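Spore germination protein B3 (Bacillus subtilis subsp. subtilis, PDB 3N54) takes part, as a lipoprotein component of a germinant receptor, in the spore's germination response to a mixture of L-asparagine, glucose, fructose and potassium ions. Local coordinates at residues K145-G153 with Y163-K171; M292-D302 with W325-Y336. All blocks are in the same frame, centred on the assembly; numbering follows the deposited sequence.

Contact 1: K145-G153 with Y163-K171; sequences KIMIPLRIG and YSYLIQAVK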
loop_
_atom_site.group_PDB
_atom_site.type_symbol
_atom_site.label_atom_id
_atom_site.label_comp_id
_atom_site.label_asym_id
_atom_site.label_seq_id
_atom_site.Cartn_x
_atom_site.Cartn_y
_atom_site.Cartn_z
ATOM N N LYS A 145 -2.277 7.388 7.586
ATOM C CA LYS A 145 -2.669 8.020 6.335
ATOM C C LYS A 145 -1.601 9.051 5.927
ATOM O O LYS A 145 -0.786 9.445 6.770
ATOM C CB LYS A 145 -4.074 8.634 6.478
ATOM C CG LYS A 145 -4.212 9.760 7.496
ATOM C CD LYS A 145 -5.645 10.290 7.505
ATOM C CE LYS A 145 -5.904 11.213 8.683
ATOM N NZ LYS A 145 -5.868 10.484 9.983
ATOM N N ILE A 146 -1.588 9.512 4.672
ATOM C CA ILE A 146 -2.589 9.188 3.644
ATOM C C ILE A 146 -2.058 8.283 2.526
ATOM O O ILE A 146 -1.307 8.723 1.656
ATOM C CB ILE A 146 -3.177 10.498 3.030
ATOM C CG1 ILE A 146 -3.964 11.285 4.088
ATOM C CG2 ILE A 146 -4.073 10.196 1.826
ATOM C CD1 ILE A 146 -4.556 12.592 3.590
ATOM N N MET A 147 -2.463 7.013 2.569
ATOM C CA MET A 147 -2.164 6.048 1.505
ATOM C C MET A 147 -3.233 4.945 1.392
ATOM O O MET A 147 -2.967 3.783 1.717
ATOM C CB MET A 147 -0.776 5.413 1.697
ATOM C CG MET A 147 0.356 6.078 0.958
ATOM S SD MET A 147 -0.023 6.280 -0.783
ATOM C CE MET A 147 -0.886 4.740 -1.125
ATOM N N ILE A 148 -4.453 5.280 0.969
ATOM C CA ILE A 148 -4.931 6.637 0.740
ATOM C C ILE A 148 -5.870 7.127 1.860
ATOM O O ILE A 148 -6.162 8.322 1.919
ATOM C CB ILE A 148 -5.623 6.760 -0.670
ATOM C CG1 ILE A 148 -6.119 8.193 -0.935
ATOM C CG2 ILE A 148 -6.777 5.765 -0.812
ATOM C CD1 ILE A 148 -6.343 8.517 -2.412
ATOM N N PRO A 149 -6.320 6.239 2.778
ATOM C CA PRO A 149 -6.112 4.810 3.041
ATOM C C PRO A 149 -6.796 3.885 2.028
ATOM O O PRO A 149 -7.939 4.127 1.638
ATOM C CB PRO A 149 -6.739 4.619 4.424
ATOM C CG PRO A 149 -7.805 5.621 4.471
ATOM C CD PRO A 149 -7.262 6.815 3.756
ATOM N N LEU A 150 -6.085 2.842 1.613
ATOM C CA LEU A 150 -6.597 1.898 0.635
ATOM C C LEU A 150 -7.679 1.033 1.265
ATOM O O LEU A 150 -7.488 0.452 2.328
ATOM C CB LEU A 150 -5.473 1.016 0.098
ATOM C CG LEU A 150 -5.837 0.083 -1.060
ATOM C CD1 LEU A 150 -6.307 0.881 -2.267
ATOM C CD2 LEU A 150 -4.656 -0.801 -1.425
ATOM N N ARG A 151 -8.823 0.970 0.604
ATOM C CA ARG A 151 -9.919 0.138 1.056
ATOM C C ARG A 151 -10.041 -1.070 0.140
ATOM O O ARG A 151 -9.660 -1.022 -1.027
ATOM C CB ARG A 151 -11.207 0.954 1.115
ATOM C CG ARG A 151 -11.116 2.047 2.171
ATOM C CD ARG A 151 -12.273 3.014 2.139
ATOM N NE ARG A 151 -11.992 4.192 2.968
ATOM C CZ ARG A 151 -12.298 4.325 4.262
ATOM N NH1 ARG A 151 -12.903 3.349 4.938
ATOM N NH2 ARG A 151 -11.989 5.455 4.891
ATOM N N ILE A 152 -10.532 -2.162 0.712
ATOM C CA ILE A 152 -10.748 -3.425 0.011
ATOM C C ILE A 152 -11.458 -3.252 -1.330
ATOM O O ILE A 152 -11.098 -3.899 -2.303
ATOM C CB ILE A 152 -11.563 -4.400 0.908
ATOM C CG1 ILE A 152 -10.633 -5.086 1.909
ATOM C CG2 ILE A 152 -12.292 -5.444 0.077
ATOM C CD1 ILE A 152 -9.608 -5.990 1.269
ATOM N N GLY A 153 -12.460 -2.379 -1.368
ATOM C CA GLY A 153 -13.201 -2.101 -2.596
ATOM C C GLY A 153 -12.274 -1.745 -3.741
ATOM O O GLY A 153 -12.281 -2.404 -4.792
ATOM N N TYR A 163 -3.733 -3.275 -12.506
ATOM C CA TYR A 163 -3.041 -2.060 -12.079
ATOM C C TYR A 163 -2.034 -2.341 -10.990
ATOM O O TYR A 163 -2.280 -3.167 -10.114
ATOM C CB TYR A 163 -4.025 -1.022 -11.549
ATOM C CG TYR A 163 -4.795 -0.313 -12.625
ATOM C CD1 TYR A 163 -4.275 0.820 -13.249
ATOM C CD2 TYR A 163 -6.035 -0.772 -13.028
ATOM C CE1 TYR A 163 -4.981 1.472 -14.245
ATOM C CE2 TYR A 163 -6.742 -0.129 -14.013
ATOM C CZ TYR A 163 -6.214 0.994 -14.620
ATOM O OH TYR A 163 -6.927 1.632 -15.600
ATOM N N SER A 164 -0.889 -1.668 -11.080
ATOM C CA SER A 164 0.048 -1.594 -9.977
ATOM C C SER A 164 -0.465 -0.467 -9.094
ATOM O O SER A 164 -1.106 0.465 -9.578
ATOM C CB SER A 164 1.468 -1.302 -10.452
ATOM O OG SER A 164 2.026 -2.402 -11.149
ATOM N N TYR A 165 -0.198 -0.544 -7.798
ATOM C CA TYR A 165 -0.693 0.471 -6.869
ATOM C C TYR A 165 0.083 0.480 -5.562
ATOM O O TYR A 165 0.881 -0.422 -5.287
ATOM C CB TYR A 165 -2.187 0.250 -6.582
ATOM C CG TYR A 165 -2.512 -1.107 -6.012
ATOM C CD1 TYR A 165 -2.714 -2.198 -6.846
ATOM C CD2 TYR A 165 -2.620 -1.301 -4.638
ATOM C CE1 TYR A 165 -3.015 -3.450 -6.329
ATOM C CE2 TYR A 165 -2.915 -2.552 -4.109
ATOM C CZ TYR A 165 -3.114 -3.620 -4.960
ATOM O OH TYR A 165 -3.410 -4.863 -4.447
ATOM N N LEU A 166 -0.161 1.516 -4.768
ATOM C CA LEU A 166 0.482 1.659 -3.481
ATOM C C LEU A 166 -0.488 1.294 -2.359
ATOM O O LEU A 166 -1.696 1.439 -2.488
ATOM C CB LEU A 166 0.990 3.088 -3.291
ATOM C CG LEU A 166 2.035 3.615 -4.283
ATOM C CD1 LEU A 166 2.349 5.087 -4.004
ATOM C CD2 LEU A 166 3.313 2.778 -4.264
ATOM N N ILE A 167 0.077 0.822 -1.260
ATOM C CA ILE A 167 -0.654 0.489 -0.060
ATOM C C ILE A 167 0.111 1.088 1.124
ATOM O O ILE A 167 1.319 0.908 1.221
ATOM C CB ILE A 167 -0.773 -1.032 0.077
ATOM C CG1 ILE A 167 -1.455 -1.419 1.389
ATOM C CG2 ILE A 167 0.596 -1.670 -0.003
ATOM C CD1 ILE A 167 -1.740 -2.919 1.495
ATOM N N GLN A 168 -0.583 1.806 2.005
ATOM C CA GLN A 168 0.041 2.400 3.190
ATOM C C GLN A 168 0.798 1.349 3.988
ATOM O O GLN A 168 0.263 0.287 4.259
ATOM C CB GLN A 168 -1.006 3.031 4.111
ATOM C CG GLN A 168 -0.428 3.627 5.400
ATOM C CD GLN A 168 0.467 4.817 5.139
ATOM O OE1 GLN A 168 0.029 5.807 4.558
ATOM N NE2 GLN A 168 1.724 4.741 5.585
ATOM N N ALA A 169 2.031 1.659 4.375
ATOM C CA ALA A 169 2.833 0.741 5.175
ATOM C C ALA A 169 2.878 1.190 6.631
ATOM O O ALA A 169 2.788 2.384 6.918
ATOM C CB ALA A 169 4.237 0.634 4.611
ATOM N N VAL A 170 2.982 0.224 7.544
ATOM C CA VAL A 170 3.195 0.504 8.965
ATOM C C VAL A 170 4.398 -0.293 9.463
ATOM O O VAL A 170 4.725 -1.351 8.920
ATOM C CB VAL A 170 1.974 0.168 9.832
ATOM C CG1 VAL A 170 0.775 1.000 9.407
ATOM C CG2 VAL A 170 1.650 -1.315 9.748
ATOM N N LYS A 171 5.065 0.225 10.487
ATOM C CA LYS A 171 6.238 -0.436 11.045
ATOM C C LYS A 171 6.245 -0.322 12.554
ATOM O O LYS A 171 5.945 0.739 13.105
ATOM C CB LYS A 171 7.523 0.168 10.475
ATOM C CG LYS A 171 8.825 -0.494 10.970
ATOM C CD LYS A 171 10.027 -0.025 10.152
ATOM C CE LYS A 171 11.337 -0.663 10.610
ATOM N NZ LYS A 171 11.930 0.015 11.801
HETATM O O HOH W 1 -3.361 1.306 2.593
#
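Met147 packs on Leu166 and Gln168, and Leu150 on Tyr165, of strand 165-172, the middle strand of a mixed five-stranded sheet. The segment 145-153 is mostly a loop and ends in the first turn of helix 152-160, and Leu150 is also tied by its backbone to Leu106 on the neighbouring strand 105-109. The Met147 side chain reaches along the strand. Its CB lies 3.0 Å from Gln168 OE1, and CG is 3.6 Å from the same oxygen. SD passes 4.2 Å from Leu166 CD1. The chain bends at chi2 (-52°) and again at chi3, which brings CE down on Leu166 CB at 3.3 Å, a tight carbon pair. The Gln168 amide turns its other end along its own strand. NE2 gives a nearly straight bond of 2.9 Å (175°) to Ala169 O, and this holds the amide with OE1 beside Met147. Trimming this side chain to an alanine is likely to leave Ala169 O without that donor and to set the Met147 chain free to shift. Farther along, Leu150 sends CD2 to Tyr165 CE2 at 3.6 Å. The two side chains cross at about a right angle, and Tyr158 of helix 152-160 packs against both. The backbones meet through one direct bond. Gln168 N donates to Met147 O at 3.1 Å, bent to 135°. Its single N-H is shared with a water, which also accepts from Leu150 N and donates to Met147 O, 2.7 Å from that oxygen.

Contact 2: M292-D302 with W325-Y336; sequences MDKLQHEYKTD and WDEIFSETDFKY. With SO4 (sulfate ion), chain B.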
loop_
_atom_site.group_PDB
_atom_site.type_symbol
_atom_site.label_atom_id
_atom_site.label_comp_id
_atom_site.label_asym_id
_atom_site.label_seq_id
_atom_site.Cartn_x
_atom_site.Cartn_y
_atom_site.Cartn_z
ATOM N N MET A 292 11.092 8.691 -8.980
ATOM C CA MET A 292 10.717 8.248 -10.322
ATOM C C MET A 292 11.776 7.312 -10.906
ATOM O O MET A 292 11.460 6.393 -11.646
ATOM C CB MET A 292 10.503 9.452 -11.246
ATOM C CG MET A 292 9.600 9.179 -12.442
ATOM S SD MET A 292 7.939 8.607 -12.001
ATOM C CE MET A 292 7.539 9.677 -10.627
ATOM N N ASP A 293 13.033 7.547 -10.563
ATOM C CA ASP A 293 14.120 6.690 -11.014
ATOM C C ASP A 293 13.993 5.284 -10.410
ATOM O O ASP A 293 14.229 4.289 -11.092
ATOM C CB ASP A 293 15.467 7.309 -10.641
ATOM C CG ASP A 293 16.615 6.669 -11.373
ATOM O OD1 ASP A 293 16.759 6.918 -12.584
ATOM O OD2 ASP A 293 17.388 5.936 -10.734
ATOM N N LYS A 294 13.624 5.212 -9.132
ATOM C CA LYS A 294 13.363 3.928 -8.478
ATOM C C LYS A 294 12.157 3.219 -9.113
ATOM O O LYS A 294 12.195 2.017 -9.338
ATOM C CB LYS A 294 13.125 4.111 -6.977
ATOM C CG LYS A 294 14.350 4.580 -6.206
ATOM C CD LYS A 294 13.999 5.066 -4.803
ATOM C CE LYS A 294 13.605 3.939 -3.858
ATOM N NZ LYS A 294 14.745 3.049 -3.518
ATOM N N LEU A 295 11.099 3.966 -9.408
ATOM C CA LEU A 295 9.907 3.373 -10.021
ATOM C C LEU A 295 10.215 2.858 -11.423
ATOM O O LEU A 295 9.807 1.756 -11.795
ATOM C CB LEU A 295 8.750 4.378 -10.073
ATOM C CG LEU A 295 8.131 4.790 -8.731
ATOM C CD1 LEU A 295 7.017 5.798 -8.953
ATOM C CD2 LEU A 295 7.611 3.579 -7.965
ATOM N N GLN A 296 10.967 3.642 -12.187
ATOM C CA GLN A 296 11.292 3.265 -13.562
ATOM C C GLN A 296 12.344 2.164 -13.690
ATOM O O GLN A 296 12.183 1.261 -14.507
ATOM C CB GLN A 296 11.750 4.490 -14.350
ATOM C CG GLN A 296 10.623 5.421 -14.735
ATOM C CD GLN A 296 11.138 6.655 -15.442
ATOM O OE1 GLN A 296 11.858 7.454 -14.853
ATOM N NE2 GLN A 296 10.773 6.817 -16.709
ATOM N N HIS A 297 13.402 2.221 -12.887
ATOM C CA HIS A 297 14.553 1.330 -13.099
ATOM C C HIS A 297 14.877 0.357 -11.964
ATOM O O HIS A 297 15.644 -0.581 -12.178
ATOM C CB HIS A 297 15.784 2.174 -13.449
ATOM C CG HIS A 297 15.524 3.180 -14.529
ATOM N ND1 HIS A 297 15.222 2.818 -15.826
ATOM C CD2 HIS A 297 15.500 4.533 -14.501
ATOM C CE1 HIS A 297 15.029 3.906 -16.550
ATOM N NE2 HIS A 297 15.194 4.960 -15.771
ATOM N N GLU A 298 14.323 0.568 -10.773
ATOM C CA GLU A 298 14.506 -0.394 -9.686
ATOM C C GLU A 298 13.293 -1.328 -9.650
ATOM O O GLU A 298 13.439 -2.535 -9.800
ATOM C CB GLU A 298 14.697 0.299 -8.334
ATOM C CG GLU A 298 15.126 -0.649 -7.209
ATOM C CD GLU A 298 15.213 0.021 -5.843
ATOM O OE1 GLU A 298 15.543 -0.682 -4.876
ATOM O OE2 GLU A 298 14.953 1.236 -5.720
ATOM N N TYR A 299 12.103 -0.760 -9.470
ATOM C CA TYR A 299 10.868 -1.553 -9.365
ATOM C C TYR A 299 10.209 -1.814 -10.724
ATOM O O TYR A 299 9.494 -2.802 -10.880
ATOM C CB TYR A 299 9.889 -0.895 -8.381
ATOM C CG TYR A 299 10.541 -0.663 -7.043
ATOM C CD1 TYR A 299 10.722 0.623 -6.540
ATOM C CD2 TYR A 299 11.054 -1.730 -6.314
ATOM C CE1 TYR A 299 11.362 0.830 -5.321
ATOM C CE2 TYR A 299 11.697 -1.533 -5.104
ATOM C CZ TYR A 299 11.843 -0.253 -4.613
ATOM O OH TYR A 299 12.475 -0.068 -3.408
ATOM N N LYS A 300 10.451 -0.933 -11.691
ATOM C CA LYS A 300 9.955 -1.100 -13.058
ATOM C C LYS A 300 8.426 -1.195 -13.144
ATOM O O LYS A 300 7.882 -2.025 -13.889
ATOM C CB LYS A 300 10.599 -2.328 -13.722
ATOM C CG LYS A 300 12.129 -2.295 -13.765
ATOM C CD LYS A 300 12.678 -3.547 -14.440
ATOM C CE LYS A 300 14.194 -3.529 -14.512
ATOM N NZ LYS A 300 14.749 -4.790 -15.079
ATOM N N THR A 301 7.735 -0.356 -12.381
ATOM C CA THR A 301 6.284 -0.288 -12.488
ATOM C C THR A 301 5.751 1.090 -12.097
ATOM O O THR A 301 6.399 1.840 -11.364
ATOM C CB THR A 301 5.594 -1.393 -11.662
ATOM O OG1 THR A 301 4.281 -1.620 -12.188
ATOM C CG2 THR A 301 5.515 -1.025 -10.176
ATOM N N ASP A 302 4.575 1.402 -12.632
ATOM C CA ASP A 302 3.872 2.654 -12.399
ATOM C C ASP A 302 2.715 2.359 -11.445
ATOM O O ASP A 302 1.679 1.847 -11.876
ATOM C CB ASP A 302 3.374 3.220 -13.741
ATOM C CG ASP A 302 2.202 4.201 -13.598
ATOM O OD1 ASP A 302 2.024 4.810 -12.520
ATOM O OD2 ASP A 302 1.450 4.365 -14.593
ATOM N N TRP A 325 2.814 -1.428 -20.782
ATOM C CA TRP A 325 2.905 -0.057 -20.286
ATOM C C TRP A 325 4.098 0.186 -19.365
ATOM O O TRP A 325 4.685 1.264 -19.399
ATOM C CB TRP A 325 1.620 0.339 -19.561
ATOM C CG TRP A 325 1.782 1.574 -18.758
ATOM C CD1 TRP A 325 1.672 1.692 -17.409
ATOM C CD2 TRP A 325 2.144 2.868 -19.248
ATOM N NE1 TRP A 325 1.914 2.985 -17.026
ATOM C CE2 TRP A 325 2.209 3.730 -18.137
ATOM C CE3 TRP A 325 2.416 3.383 -20.520
ATOM C CZ2 TRP A 325 2.530 5.083 -18.257
ATOM C CZ3 TRP A 325 2.733 4.728 -20.640
ATOM C CH2 TRP A 325 2.787 5.564 -19.514
ATOM N N ASP A 326 4.450 -0.797 -18.541
ATOM C CA ASP A 326 5.597 -0.645 -17.642
ATOM C C ASP A 326 6.898 -0.454 -18.432
ATOM O O ASP A 326 7.733 0.372 -18.056
ATOM C CB ASP A 326 5.701 -1.824 -16.662
ATOM C CG ASP A 326 4.706 -1.718 -15.502
ATOM O OD1 ASP A 326 4.151 -0.617 -15.270
ATOM O OD2 ASP A 326 4.495 -2.735 -14.809
ATOM N N GLU A 327 7.051 -1.196 -19.530
ATOM C CA GLU A 327 8.210 -1.047 -20.416
ATOM C C GLU A 327 8.294 0.390 -20.918
ATOM O O GLU A 327 9.352 1.009 -20.872
ATOM C CB GLU A 327 8.115 -2.015 -21.599
ATOM C CG GLU A 327 9.316 -1.974 -22.561
ATOM C CD GLU A 327 9.115 -2.806 -23.832
ATOM O OE1 GLU A 327 9.991 -2.736 -24.722
ATOM O OE2 GLU A 327 8.090 -3.525 -23.947
ATOM N N ILE A 328 7.167 0.914 -21.386
ATOM C CA ILE A 328 7.089 2.288 -21.879
ATOM C C ILE A 328 7.315 3.289 -20.750
ATOM O O ILE A 328 7.982 4.311 -20.937
ATOM C CB ILE A 328 5.720 2.569 -22.547
ATOM C CG1 ILE A 328 5.572 1.757 -23.839
ATOM C CG2 ILE A 328 5.550 4.051 -22.844
ATOM C CD1 ILE A 328 6.549 2.147 -24.941
ATOM N N PHE A 329 6.748 2.995 -19.581
ATOM C CA PHE A 329 6.911 3.850 -18.404
ATOM C C PHE A 329 8.390 4.023 -18.050
ATOM O O PHE A 329 8.829 5.128 -17.742
ATOM C CB PHE A 329 6.137 3.273 -17.210
ATOM C CG PHE A 329 6.392 3.992 -15.914
ATOM C CD1 PHE A 329 5.928 5.281 -15.719
ATOM C CD2 PHE A 329 7.084 3.372 -14.887
ATOM C CE1 PHE A 329 6.153 5.942 -14.525
ATOM C CE2 PHE A 329 7.311 4.025 -13.687
ATOM C CZ PHE A 329 6.847 5.309 -13.507
ATOM N N SER A 330 9.143 2.930 -18.098
ATOM C CA SER A 330 10.576 2.955 -17.812
ATOM C C SER A 330 11.362 3.860 -18.768
ATOM O O SER A 330 12.359 4.461 -18.371
ATOM C CB SER A 330 11.153 1.542 -17.866
ATOM O OG SER A 330 10.657 0.758 -16.799
ATOM N N GLU A 331 10.903 3.949 -20.015
ATOM C CA GLU A 331 11.544 4.767 -21.045
ATOM C C GLU A 331 10.991 6.187 -21.097
ATOM O O GLU A 331 11.476 7.010 -21.872
ATOM C CB GLU A 331 11.330 4.131 -22.419
ATOM C CG GLU A 331 11.829 2.694 -22.552
ATOM C CD GLU A 331 11.288 1.992 -23.798
ATOM O OE1 GLU A 331 11.536 0.773 -23.944
ATOM O OE2 GLU A 331 10.611 2.652 -24.625
ATOM N N THR A 332 9.978 6.476 -20.290
ATOM C CA THR A 332 9.313 7.772 -20.336
ATOM C C THR A 332 10.153 8.878 -19.695
ATOM O O THR A 332 10.883 8.636 -18.737
ATOM C CB THR A 332 7.931 7.691 -19.644
ATOM O OG1 THR A 332 7.135 6.689 -20.293
ATOM C CG2 THR A 332 7.208 9.020 -19.702
ATOM N N ASP A 333 10.044 10.086 -20.243
ATOM C CA ASP A 333 10.736 11.259 -19.717
ATOM C C ASP A 333 9.740 12.165 -19.013
ATOM O O ASP A 333 8.566 12.213 -19.380
ATOM C CB ASP A 333 11.431 12.036 -20.841
ATOM C CG ASP A 333 12.530 11.235 -21.518
ATOM O OD1 ASP A 333 13.517 11.854 -21.968
ATOM O OD2 ASP A 333 12.417 9.992 -21.603
ATOM N N PHE A 334 10.217 12.890 -18.010
ATOM C CA PHE A 334 9.374 13.787 -17.236
ATOM C C PHE A 334 9.959 15.188 -17.217
ATOM O O PHE A 334 11.170 15.363 -17.068
ATOM C CB PHE A 334 9.215 13.263 -15.804
ATOM C CG PHE A 334 8.515 11.937 -15.721
ATOM C CD1 PHE A 334 9.218 10.757 -15.902
ATOM C CD2 PHE A 334 7.149 11.871 -15.479
ATOM C CE1 PHE A 334 8.571 9.528 -15.840
ATOM C CE2 PHE A 334 6.493 10.648 -15.417
ATOM C CZ PHE A 334 7.205 9.474 -15.599
ATOM N N LYS A 335 9.087 16.177 -17.381
ATOM C CA LYS A 335 9.457 17.577 -17.331
ATOM C C LYS A 335 8.548 18.222 -16.302
ATOM O O LYS A 335 7.326 18.191 -16.444
ATOM C CB LYS A 335 9.270 18.239 -18.696
ATOM C CG LYS A 335 10.101 17.623 -19.824
ATOM C CD LYS A 335 11.590 17.892 -19.647
ATOM C CE LYS A 335 12.394 17.395 -20.843
ATOM N NZ LYS A 335 12.300 15.913 -21.006
ATOM N N TYR A 336 9.140 18.802 -15.267
ATOM C CA TYR A 336 8.374 19.352 -14.161
ATOM C C TYR A 336 8.344 20.871 -14.193
ATOM O O TYR A 336 9.313 21.509 -14.590
ATOM C CB TYR A 336 8.963 18.873 -12.830
ATOM C CG TYR A 336 9.099 17.371 -12.740
ATOM C CD1 TYR A 336 8.077 16.589 -12.211
ATOM C CD2 TYR A 336 10.241 16.728 -13.201
ATOM C CE1 TYR A 336 8.194 15.205 -12.136
ATOM C CE2 TYR A 336 10.366 15.348 -13.128
ATOM C CZ TYR A 336 9.339 14.592 -12.594
ATOM O OH TYR A 336 9.464 13.224 -12.524
HETATM S S SO4 B . 17.984 3.335 -2.104
HETATM O O1 SO4 B . 17.984 2.048 -2.787
HETATM O O2 SO4 B . 17.757 3.113 -0.680
HETATM O O3 SO4 B . 16.929 4.194 -2.630
HETATM O O4 SO4 B . 19.266 3.994 -2.315
HETATM O O HOH W 2 14.242 6.846 -18.266
#
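The last turns of helix 271-299 pack across the short helix 325-331 and the start of strand 333-342, with Phe329 wedged between Gln296 and Asp302. The two helix segments are nearer antiparallel than parallel, with 129° between their directions. Asp302 CB sits over the centre of one face of the Phe329 ring, and Gln296 CG covers the rim of the opposite face. Both are CH-pi contacts. Met292 SD comes obliquely to Phe329 CZ at 3.8 Å, while Met292 CG lies over the face of Phe334, 3.6 Å from CE1. SD also lies obliquely by the Phe334 ring, so the sulfur makes Met-aromatic contacts with both rings. Gln296 stays extended beyond CG (chi2 177°), which carries its amide to the backbone carbonyls of Phe329 and Thr332. There NE2 gives two bonds close to the amide plane, 2.8 Å to Phe329 O and 2.7 Å to Thr332 O. Phe329 O also accepts from Thr332 N. In return Ser330 OG donates to Gln296 O at 2.8 Å, on a lone pair. Past the end of helix 271-299, Asp302 OD2 accepts a hydrogen bond from Trp325 NE1 at 2.8 Å on its anti lone pair, and another from Ser307 N. Thr301 OG1 donates to Asp326 OD2 at 2.9 Å, from above the carboxylate plane; its nearer polar partner is probably Ser164. Asp326 OD1 forms a salt bridge with Arg187, which probably steadies its charge. Helix 198-208 touches Met292 and Leu295, and Phe247 of strand 245-258 lies nearly parallel to the Phe334 ring.

Contact 1 lies close to the centre of the chain and is mostly buried. Contact 2 is about 19 Å from that centre and only partly buried. They share no helix or strand: a loop on a middle strand in contact 1, and two helices with an outermost strand in contact 2. The chemistry follows. Contact 1 has small apolar touches and a single direct backbone bond whose N-H is shared with a water. Contact 2 is larger, with aromatic packing and several side-chain hydrogen bonds. Their centres are about 20 Å apart, yet a probable hydrogen bond of 2.6 Å between Ser164 OG and Thr301 OG1 joins the start of 163-171 to the residues after helix 271-299.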